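Local coordinates for two-domain protein containing predicted PHP-like metal-dependent phosphoesterase (Bacteroides vulgatus ATCC 8482, PDB 3E38) that probably acts as a zinc-dependent phosphoesterase of the PHP family, perhaps on nucleic acids, using a cluster of three zinc ions, at residues I8-L13 against T18-F23; L76-A81 against I86-G91; M98-F103 against D121-A126. All coordinates share one frame; numbering follows the deposited sequence.

Contact 1: I8-L13 against T18-F23; sequences IQVPDL and TLKCDF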
loop_
_atom_site.group_PDB
_atom_site.type_symbol
_atom_site.label_atom_id
_atom_site.label_comp_id
_atom_site.label_asym_id
_atom_site.label_seq_id
_atom_site.Cartn_x
_atom_site.Cartn_y
_atom_site.Cartn_z
ATOM N N ILE B 8 -0.271 -5.071 17.913
ATOM C CA ILE B 8 1.085 -5.515 17.601
ATOM C C ILE B 8 1.199 -6.955 18.119
ATOM O O ILE B 8 1.271 -7.198 19.333
ATOM C CB ILE B 8 2.158 -4.634 18.254
ATOM C CG1 ILE B 8 2.000 -3.163 17.794
ATOM C CG2 ILE B 8 3.560 -5.188 17.949
ATOM C CD1 ILE B 8 2.824 -2.150 18.582
ATOM N N GLN B 9 1.213 -7.895 17.176
ATOM C CA GLN B 9 1.258 -9.328 17.476
ATOM C C GLN B 9 2.640 -9.880 17.722
ATOM O O GLN B 9 3.357 -10.258 16.813
ATOM C CB GLN B 9 0.604 -10.105 16.355
ATOM C CG GLN B 9 -0.885 -9.759 16.213
ATOM C CD GLN B 9 -1.509 -10.590 15.131
ATOM O OE1 GLN B 9 -1.515 -11.814 15.206
ATOM N NE2 GLN B 9 -1.978 -9.942 14.091
ATOM N N VAL B 10 2.985 -9.875 18.996
ATOM C CA VAL B 10 4.258 -10.417 19.481
ATOM C C VAL B 10 3.927 -11.266 20.711
ATOM O O VAL B 10 2.857 -11.105 21.299
ATOM C CB VAL B 10 5.308 -9.335 19.820
ATOM C CG1 VAL B 10 5.826 -8.669 18.530
ATOM C CG2 VAL B 10 4.742 -8.324 20.795
ATOM N N PRO B 11 4.820 -12.163 21.083
ATOM C CA PRO B 11 4.488 -12.966 22.234
ATOM C C PRO B 11 4.871 -12.374 23.568
ATOM O O PRO B 11 5.515 -11.312 23.678
ATOM C CB PRO B 11 5.302 -14.255 22.019
ATOM C CG PRO B 11 6.429 -13.882 21.053
ATOM C CD PRO B 11 6.161 -12.484 20.543
ATOM N N ASP B 12 4.473 -13.142 24.571
ATOM C CA ASP B 12 4.739 -12.850 25.964
ATOM C C ASP B 12 5.710 -13.824 26.511
ATOM O O ASP B 12 5.598 -14.984 26.275
ATOM C CB ASP B 12 3.473 -12.987 26.805
ATOM C CG ASP B 12 2.425 -11.966 26.441
ATOM O OD1 ASP B 12 2.768 -10.769 26.210
ATOM O OD2 ASP B 12 1.256 -12.379 26.394
ATOM N N LEU B 13 6.663 -13.327 27.270
ATOM C CA LEU B 13 7.561 -14.200 27.975
ATOM C C LEU B 13 6.745 -14.782 29.109
ATOM O O LEU B 13 5.774 -14.170 29.581
ATOM C CB LEU B 13 8.765 -13.442 28.546
ATOM C CG LEU B 13 9.710 -12.799 27.550
ATOM C CD1 LEU B 13 10.751 -11.975 28.284
ATOM C CD2 LEU B 13 10.370 -13.861 26.670
ATOM N N THR B 18 3.801 -8.633 27.566
ATOM C CA THR B 18 4.538 -7.710 26.679
ATOM C C THR B 18 3.734 -6.453 26.362
ATOM O O THR B 18 2.660 -6.452 25.702
ATOM C CB THR B 18 5.078 -8.405 25.354
ATOM O OG1 THR B 18 6.013 -9.455 25.678
ATOM C CG2 THR B 18 5.772 -7.379 24.428
ATOM N N LEU B 19 4.284 -5.359 26.842
ATOM C CA LEU B 19 3.687 -4.045 26.605
ATOM C C LEU B 19 4.526 -3.233 25.621
ATOM O O LEU B 19 5.809 -3.272 25.602
ATOM C CB LEU B 19 3.528 -3.336 27.948
ATOM C CG LEU B 19 2.760 -4.080 29.047
ATOM C CD1 LEU B 19 2.875 -3.316 30.391
ATOM C CD2 LEU B 19 1.249 -4.339 28.623
ATOM N N LYS B 20 3.815 -2.517 24.772
ATOM C CA LYS B 20 4.462 -1.708 23.709
ATOM C C LYS B 20 4.395 -0.241 24.080
ATOM O O LYS B 20 3.311 0.353 24.194
ATOM C CB LYS B 20 3.869 -2.004 22.329
ATOM C CG LYS B 20 3.799 -3.513 21.965
ATOM C CD LYS B 20 2.417 -4.068 22.251
ATOM C CE LYS B 20 2.323 -5.562 21.989
ATOM N NZ LYS B 20 0.929 -6.104 22.095
ATOM N N CYS B 21 5.572 0.326 24.338
ATOM C CA CYS B 21 5.637 1.684 24.867
ATOM C C CYS B 21 6.538 2.647 24.106
ATOM O O CYS B 21 7.534 2.226 23.500
ATOM C CB CYS B 21 6.105 1.619 26.328
ATOM S SG CYS B 21 5.251 0.375 27.333
ATOM N N ASP B 22 6.128 3.926 24.125
ATOM C CA ASP B 22 6.864 5.065 23.513
ATOM C C ASP B 22 7.060 6.127 24.593
ATOM O O ASP B 22 6.132 6.849 24.981
ATOM C CB ASP B 22 6.127 5.602 22.293
ATOM C CG ASP B 22 6.957 6.550 21.458
ATOM O OD1 ASP B 22 8.148 6.722 21.789
ATOM O OD2 ASP B 22 6.406 7.101 20.457
ATOM N N PHE B 23 8.284 6.208 25.086
ATOM C CA PHE B 23 8.572 7.040 26.261
ATOM C C PHE B 23 9.126 8.418 25.944
ATOM O O PHE B 23 9.737 9.062 26.786
ATOM C CB PHE B 23 9.571 6.295 27.156
ATOM C CG PHE B 23 9.056 4.979 27.710
ATOM C CD1 PHE B 23 7.919 4.949 28.497
ATOM C CD2 PHE B 23 9.744 3.810 27.500
ATOM C CE1 PHE B 23 7.475 3.788 29.037
ATOM C CE2 PHE B 23 9.297 2.625 28.036
ATOM C CZ PHE B 23 8.161 2.616 28.795
HETATM O O HOH W 1 -0.741 -4.195 20.670
HETATM O O HOH W 2 1.561 -8.970 22.687
HETATM O O HOH W 3 1.256 -8.861 25.166
HETATM O O HOH W 4 6.113 -10.682 28.079
#

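Contact 2: L76-A81 against I86-G91; sequences LCREQA and ILLIKG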
loop_
_atom_site.group_PDB
_atom_site.type_symbol
_atom_site.label_atom_id
_atom_site.label_comp_id
_atom_site.label_asym_id
_atom_site.label_seq_id
_atom_site.Cartn_x
_atom_site.Cartn_y
_atom_site.Cartn_z
ATOM N N LEU B 76 -3.903 17.535 29.433
ATOM C CA LEU B 76 -4.853 17.488 28.285
ATOM C C LEU B 76 -5.085 16.095 27.707
ATOM O O LEU B 76 -6.062 15.839 27.016
ATOM C CB LEU B 76 -4.347 18.395 27.152
ATOM C CG LEU B 76 -4.475 19.887 27.420
ATOM C CD1 LEU B 76 -3.664 20.704 26.456
ATOM C CD2 LEU B 76 -5.991 20.273 27.358
ATOM N N CYS B 77 -4.161 15.200 27.996
ATOM C CA CYS B 77 -4.215 13.845 27.439
ATOM C C CYS B 77 -4.939 12.843 28.302
ATOM O O CYS B 77 -5.313 11.776 27.849
ATOM C CB CYS B 77 -2.782 13.290 27.273
ATOM S SG CYS B 77 -1.916 14.053 25.953
ATOM N N ARG B 78 -5.143 13.216 29.551
ATOM C CA ARG B 78 -5.652 12.282 30.564
ATOM C C ARG B 78 -6.995 11.622 30.268
ATOM O O ARG B 78 -7.157 10.442 30.398
ATOM C CB ARG B 78 -5.703 12.984 31.921
ATOM C CG ARG B 78 -4.294 13.372 32.433
ATOM C CD ARG B 78 -4.273 13.812 33.913
ATOM N NE ARG B 78 -4.354 12.623 34.753
ATOM C CZ ARG B 78 -4.075 12.554 36.048
ATOM N NH1 ARG B 78 -3.672 13.621 36.733
ATOM N NH2 ARG B 78 -4.192 11.386 36.655
ATOM N N GLU B 79 -7.953 12.388 29.839
ATOM C CA GLU B 79 -9.284 11.835 29.609
ATOM C C GLU B 79 -9.283 10.912 28.435
ATOM O O GLU B 79 -9.908 9.866 28.449
ATOM C CB GLU B 79 -10.280 12.956 29.333
ATOM C CG GLU B 79 -11.634 12.508 28.930
ATOM C CD GLU B 79 -12.548 13.698 28.580
ATOM O OE1 GLU B 79 -12.114 14.864 28.765
ATOM O OE2 GLU B 79 -13.692 13.455 28.112
ATOM N N GLN B 80 -8.553 11.312 27.415
ATOM C CA GLN B 80 -8.496 10.544 26.192
ATOM C C GLN B 80 -7.779 9.239 26.467
ATOM O O GLN B 80 -8.187 8.197 25.988
ATOM C CB GLN B 80 -7.765 11.303 25.063
ATOM C CG GLN B 80 -7.920 10.675 23.663
ATOM C CD GLN B 80 -9.379 10.755 23.162
ATOM O OE1 GLN B 80 -10.305 11.042 23.929
ATOM N NE2 GLN B 80 -9.577 10.511 21.870
ATOM N N ALA B 81 -6.707 9.329 27.236
ATOM C CA ALA B 81 -5.879 8.181 27.492
ATOM C C ALA B 81 -6.699 7.148 28.249
ATOM O O ALA B 81 -6.607 5.945 28.034
ATOM C CB ALA B 81 -4.609 8.564 28.265
ATOM N N ILE B 86 -5.082 3.744 27.141
ATOM C CA ILE B 86 -3.620 4.001 27.062
ATOM C C ILE B 86 -3.132 4.521 28.403
ATOM O O ILE B 86 -3.767 5.394 29.016
ATOM C CB ILE B 86 -3.240 5.032 25.948
ATOM C CG1 ILE B 86 -3.847 4.632 24.598
ATOM C CG2 ILE B 86 -1.700 5.255 25.839
ATOM C CD1 ILE B 86 -3.613 3.190 24.167
ATOM N N LEU B 87 -2.036 3.929 28.863
ATOM C CA LEU B 87 -1.348 4.303 30.101
ATOM C C LEU B 87 -0.485 5.516 29.832
ATOM O O LEU B 87 0.332 5.498 28.909
ATOM C CB LEU B 87 -0.442 3.154 30.649
ATOM C CG LEU B 87 -1.110 1.815 31.061
ATOM C CD1 LEU B 87 -0.058 0.759 31.411
ATOM C CD2 LEU B 87 -2.110 1.969 32.211
ATOM N N LEU B 88 -0.650 6.532 30.676
ATOM C CA LEU B 88 0.008 7.827 30.499
ATOM C C LEU B 88 0.991 8.130 31.616
ATOM O O LEU B 88 0.626 8.440 32.731
ATOM C CB LEU B 88 -1.074 8.907 30.357
ATOM C CG LEU B 88 -0.825 10.356 29.959
ATOM C CD1 LEU B 88 -0.334 10.522 28.551
ATOM C CD2 LEU B 88 -2.126 11.104 30.132
ATOM N N ILE B 89 2.252 8.053 31.257
ATOM C CA ILE B 89 3.387 8.310 32.140
ATOM C C ILE B 89 3.771 9.781 31.934
ATOM O O ILE B 89 4.104 10.231 30.830
ATOM C CB ILE B 89 4.558 7.358 31.775
ATOM C CG1 ILE B 89 4.082 5.914 31.836
ATOM C CG2 ILE B 89 5.872 7.594 32.629
ATOM C CD1 ILE B 89 5.016 4.954 31.067
ATOM N N LYS B 90 3.675 10.531 33.012
ATOM C CA LYS B 90 4.084 11.923 33.045
ATOM C C LYS B 90 5.610 11.995 32.892
ATOM O O LYS B 90 6.379 11.273 33.533
ATOM C CB LYS B 90 3.642 12.582 34.344
ATOM C CG LYS B 90 4.192 14.012 34.495
ATOM C CD LYS B 90 3.761 14.674 35.814
ATOM C CE LYS B 90 2.450 15.452 35.674
ATOM N NZ LYS B 90 2.661 16.703 34.916
ATOM N N GLY B 91 6.047 12.871 32.003
ATOM C CA GLY B 91 7.476 13.027 31.792
ATOM C C GLY B 91 7.775 14.296 31.066
ATOM O O GLY B 91 6.857 15.022 30.586
#

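Contact 3: M98-F103 against D121-A126; sequences MAPGHF and DAFREA. With ZN (zinc ion), chain H.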
loop_
_atom_site.group_PDB
_atom_site.type_symbol
_atom_site.label_atom_id
_atom_site.label_comp_id
_atom_site.label_asym_id
_atom_site.label_seq_id
_atom_site.Cartn_x
_atom_site.Cartn_y
_atom_site.Cartn_z
HETATM N N MSE B 98 25.486 19.470 24.911
HETATM C CA MSE B 98 26.340 18.299 25.165
HETATM C C MSE B 98 27.651 18.815 25.735
HETATM O O MSE B 98 28.221 19.711 25.134
HETATM C CB MSE B 98 26.658 17.552 23.873
HETATM C CG MSE B 98 27.651 16.405 24.031
HETATM SE SE MSE B 98 26.860 14.877 25.012
HETATM C CE MSE B 98 25.170 14.739 23.994
ATOM N N ALA B 99 28.156 18.310 26.868
ATOM C CA ALA B 99 27.511 17.289 27.700
ATOM C C ALA B 99 26.660 18.030 28.735
ATOM O O ALA B 99 26.878 19.225 28.969
ATOM C CB ALA B 99 28.564 16.387 28.367
ATOM N N PRO B 100 25.704 17.348 29.387
ATOM C CA PRO B 100 25.342 15.945 29.308
ATOM C C PRO B 100 24.375 15.670 28.152
ATOM O O PRO B 100 24.063 14.527 27.814
ATOM C CB PRO B 100 24.598 15.749 30.625
ATOM C CG PRO B 100 23.818 17.047 30.770
ATOM C CD PRO B 100 24.644 18.117 30.074
ATOM N N GLY B 101 23.926 16.743 27.542
ATOM C CA GLY B 101 23.035 16.607 26.413
ATOM C C GLY B 101 21.597 16.607 26.833
ATOM O O GLY B 101 21.190 17.418 27.647
ATOM N N HIS B 102 20.818 15.709 26.249
ATOM C CA HIS B 102 19.370 15.605 26.542
ATOM C C HIS B 102 19.028 14.322 27.244
ATOM O O HIS B 102 19.440 13.244 26.814
ATOM C CB HIS B 102 18.545 15.588 25.253
ATOM C CG HIS B 102 18.723 16.781 24.374
ATOM N ND1 HIS B 102 17.807 17.118 23.405
ATOM C CD2 HIS B 102 19.696 17.717 24.313
ATOM C CE1 HIS B 102 18.216 18.208 22.776
ATOM N NE2 HIS B 102 19.349 18.601 23.319
ATOM N N PHE B 103 18.262 14.442 28.321
ATOM C CA PHE B 103 17.727 13.299 29.088
ATOM C C PHE B 103 16.223 13.427 29.278
ATOM O O PHE B 103 15.703 14.496 29.409
ATOM C CB PHE B 103 18.287 13.220 30.496
ATOM C CG PHE B 103 19.733 12.722 30.601
ATOM C CD1 PHE B 103 20.761 13.379 29.980
ATOM C CD2 PHE B 103 20.033 11.599 31.378
ATOM C CE1 PHE B 103 22.063 12.910 30.072
ATOM C CE2 PHE B 103 21.313 11.118 31.466
ATOM C CZ PHE B 103 22.338 11.778 30.813
ATOM N N ASP B 121 20.566 21.057 38.899
ATOM C CA ASP B 121 19.392 21.291 39.756
ATOM C C ASP B 121 18.174 20.730 39.072
ATOM O O ASP B 121 17.186 20.364 39.702
ATOM C CB ASP B 121 19.201 22.783 40.024
ATOM C CG ASP B 121 20.326 23.371 40.860
ATOM O OD1 ASP B 121 20.933 22.618 41.629
ATOM O OD2 ASP B 121 20.602 24.578 40.754
ATOM N N ALA B 122 18.279 20.655 37.754
ATOM C CA ALA B 122 17.212 20.099 36.928
ATOM C C ALA B 122 17.099 18.595 37.239
ATOM O O ALA B 122 16.029 18.053 37.524
ATOM C CB ALA B 122 17.489 20.332 35.456
ATOM N N PHE B 123 18.247 17.953 37.258
ATOM C CA PHE B 123 18.316 16.517 37.501
ATOM C C PHE B 123 17.989 16.218 38.958
ATOM O O PHE B 123 17.392 15.178 39.270
ATOM C CB PHE B 123 19.688 15.941 37.098
ATOM C CG PHE B 123 19.875 15.780 35.603
ATOM C CD1 PHE B 123 20.177 16.875 34.795
ATOM C CD2 PHE B 123 19.750 14.530 35.009
ATOM C CE1 PHE B 123 20.335 16.723 33.432
ATOM C CE2 PHE B 123 19.905 14.368 33.668
ATOM C CZ PHE B 123 20.198 15.466 32.860
ATOM N N ARG B 124 18.353 17.144 39.849
ATOM C CA ARG B 124 18.122 16.937 41.313
ATOM C C ARG B 124 16.640 16.944 41.655
ATOM O O ARG B 124 16.218 16.218 42.519
ATOM C CB ARG B 124 18.888 17.932 42.197
ATOM N N GLU B 125 15.846 17.723 40.939
ATOM C CA GLU B 125 14.391 17.761 41.138
ATOM C C GLU B 125 13.711 16.488 40.625
ATOM O O GLU B 125 12.783 15.958 41.246
ATOM C CB GLU B 125 13.784 18.954 40.395
ATOM C CG GLU B 125 14.258 20.304 40.931
ATOM C CD GLU B 125 13.743 20.563 42.339
ATOM O OE1 GLU B 125 12.714 19.939 42.701
ATOM O OE2 GLU B 125 14.351 21.393 43.057
ATOM N N ALA B 126 14.154 16.033 39.449
ATOM C CA ALA B 126 13.606 14.843 38.846
ATOM C C ALA B 126 13.942 13.679 39.765
ATOM O O ALA B 126 13.094 12.841 40.079
ATOM C CB ALA B 126 14.151 14.626 37.418
HETATM ZN ZN ZN H . 16.275 15.668 22.510
HETATM O O HOH W 5 14.900 14.543 22.164
#

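Contact 1: I8-L13 against T18-F23
Lys20 lies lengthwise against Ile8 and Val10, and its course shows how a long side chain can join an irregular segment to a strand. Near the root, CB and CG rest on the Ile8 methyl CD1, with CG 3.8 Å from it. A bend at chi2 (97°) then swings the chain off the strand, so that CD passes Ile8 CB. CE touches Ile8 CB and the Val10 methyl CG2, each 3.9 Å away, in nearly perpendicular directions. At the tip, NZ lies in the carbonyl plane of Ile8 and donates to its O at 3.0 Å. Two further bonds go to water 1, which also accepts from Ile8 N, and to water 2, which donates to Val10 O.

Thr18 makes the other half of the contact. OG1 donates to Pro11 O at 2.8 Å along a carbonyl lone pair, while the methyl CG2 packs on Val10 CG2. Its backbone N gives a nearly straight bond (169°) of 2.7 Å to Asp12 OD1, arriving 37° out of the carboxylate plane. Water 3 donates to the same carboxylate oxygen and to Thr18 O.

Segment 8-13 runs between strand 17-22 of the PHP-like part and Asp279 and Leu280 of the Ig-like part, which Gln9 and Val10 meet; Pro11 and Leu13 pack on helix 247-257. With the three donor positions of the Lys20 ammonium taken by one carbonyl and two waters, loop 8-13 is probably held to the strand by directional polar bonds beside a small aliphatic contact, rather than by a direct ion pair.

Contact 2: L76-A81 against I86-G91
Leu88 puts its two methyls against the inner side of helix 72-83, and this is where the packing is dense. Its CG stands anti to the backbone N (chi1 -171°), which carries the isobutyl group out from the strand toward the helix. CD2 then sits 3.7 Å from Cys77 CB and 4.0 Å from the Ala81 methyl, while CD1 lies 3.9 Å from the same Cys77 CB. The small side chain of Ala81 is consistent with the close approach of the backbones here, the CA atoms of Ala81 and Ile86 being 4.8 Å apart: Ala81 CB reaches Ile86 O at 3.4 Å, and its own carbonyl O accepts the N-H of Ile86 at 2.8 Å. That bond is bent at the hydrogen (135°), although the donor lies in the carbonyl plane, and it ties the last turn of the helix to the residue just before the strand.

The contact thins out toward solvent. There Arg78, on the exposed side of the helix, crosses Leu88 at about a right angle; of its side chain, the CG methylene touches Leu88 CD2 at 3.9 Å.

In the fold, this is the return leg of a beta-alpha-beta crossover from strand 50-56 through helix 72-83 to the parallel strand 87-95. Ile86 and Leu88 also pack on Ile51 of the first strand; Cys77 reaches Leu53 there and Pro36 and Val40 of helix 36-45, while Leu76 meets Asp65 of a second subunit.

Contact 3: M98-F103 against D121-A126
Phe123 drives the edge of its ring into a face of Phe103, a T-shaped pair that illustrates how one aromatic residue can pin a helix to a sheet. The ring centroids are 5.0 Å apart and the planes stand at 81°. CE2 and CZ form the leading edge. CE2 lies 3.5 Å from Phe103 CG, and CZ 3.6 Å from the same atom, so the edge meets the face near the root of the ring rather than at its centre; Phe123 CE2 also touches Phe103 CB. Both rings are buried, and Phe103 is additionally stacked with Trp135.

Apolar contact beyond the pair is slight. Pro100 CG approaches Phe123 CE1 obliquely at 4.4 Å, and helix 152-159 adds Leu157, which touches both Pro100 and Phe123. Ile94 of strand 87-95 also packs against Phe123.

Within segment 98-103, Ala99 and Pro100 each follow a cis peptide bond. The O of Pro100 lies in the plane of the Phe103 ring, at the edge, 3.4 Å from CE1; that oxygen also accepts a hydrogen bond from His154. Gly101, which immediately precedes strand 102-106, adopts a positive phi (91°) with backbone angles that call for glycine.

Metal coordination falls to the next residue. His102 points away from helix 119-128, opposite in sense to Phe103, and its ND1 binds a zinc ion at 2.3 Å, with Glu93 and His137 as further protein ligands. One strand thus carries a metal ligand and, on its next residue, a core aromatic facing a helix. Histidine and acidic ligands at strand ends and in the adjoining loops, gathered around a trinuclear metal centre, are characteristic of the PHP fold, a distorted beta-alpha barrel.

The three contacts follow one another along the chain and all reach the same mixed sheet. Contacts 1 and 2, with centres 18 Å apart, meet directly where Phe23 CE1 lies 3.4 Å from Ile89 CD1. Contact 3 touches neither, its nearest atoms being about 8 Å from each, but strands 87-95 and 102-106 are neighbours in the sheet, which links it to contact 2. Proximity to the metal centre differs sharply. Contact 3 supplies a zinc ligand, and the Phe103 side chain is about 7 Å from that of Glu93. In contact 2, the side chain of Cys77 is about 11 Å from that of the zinc ligand His26, whereas contact 1 lies away from the metal sites.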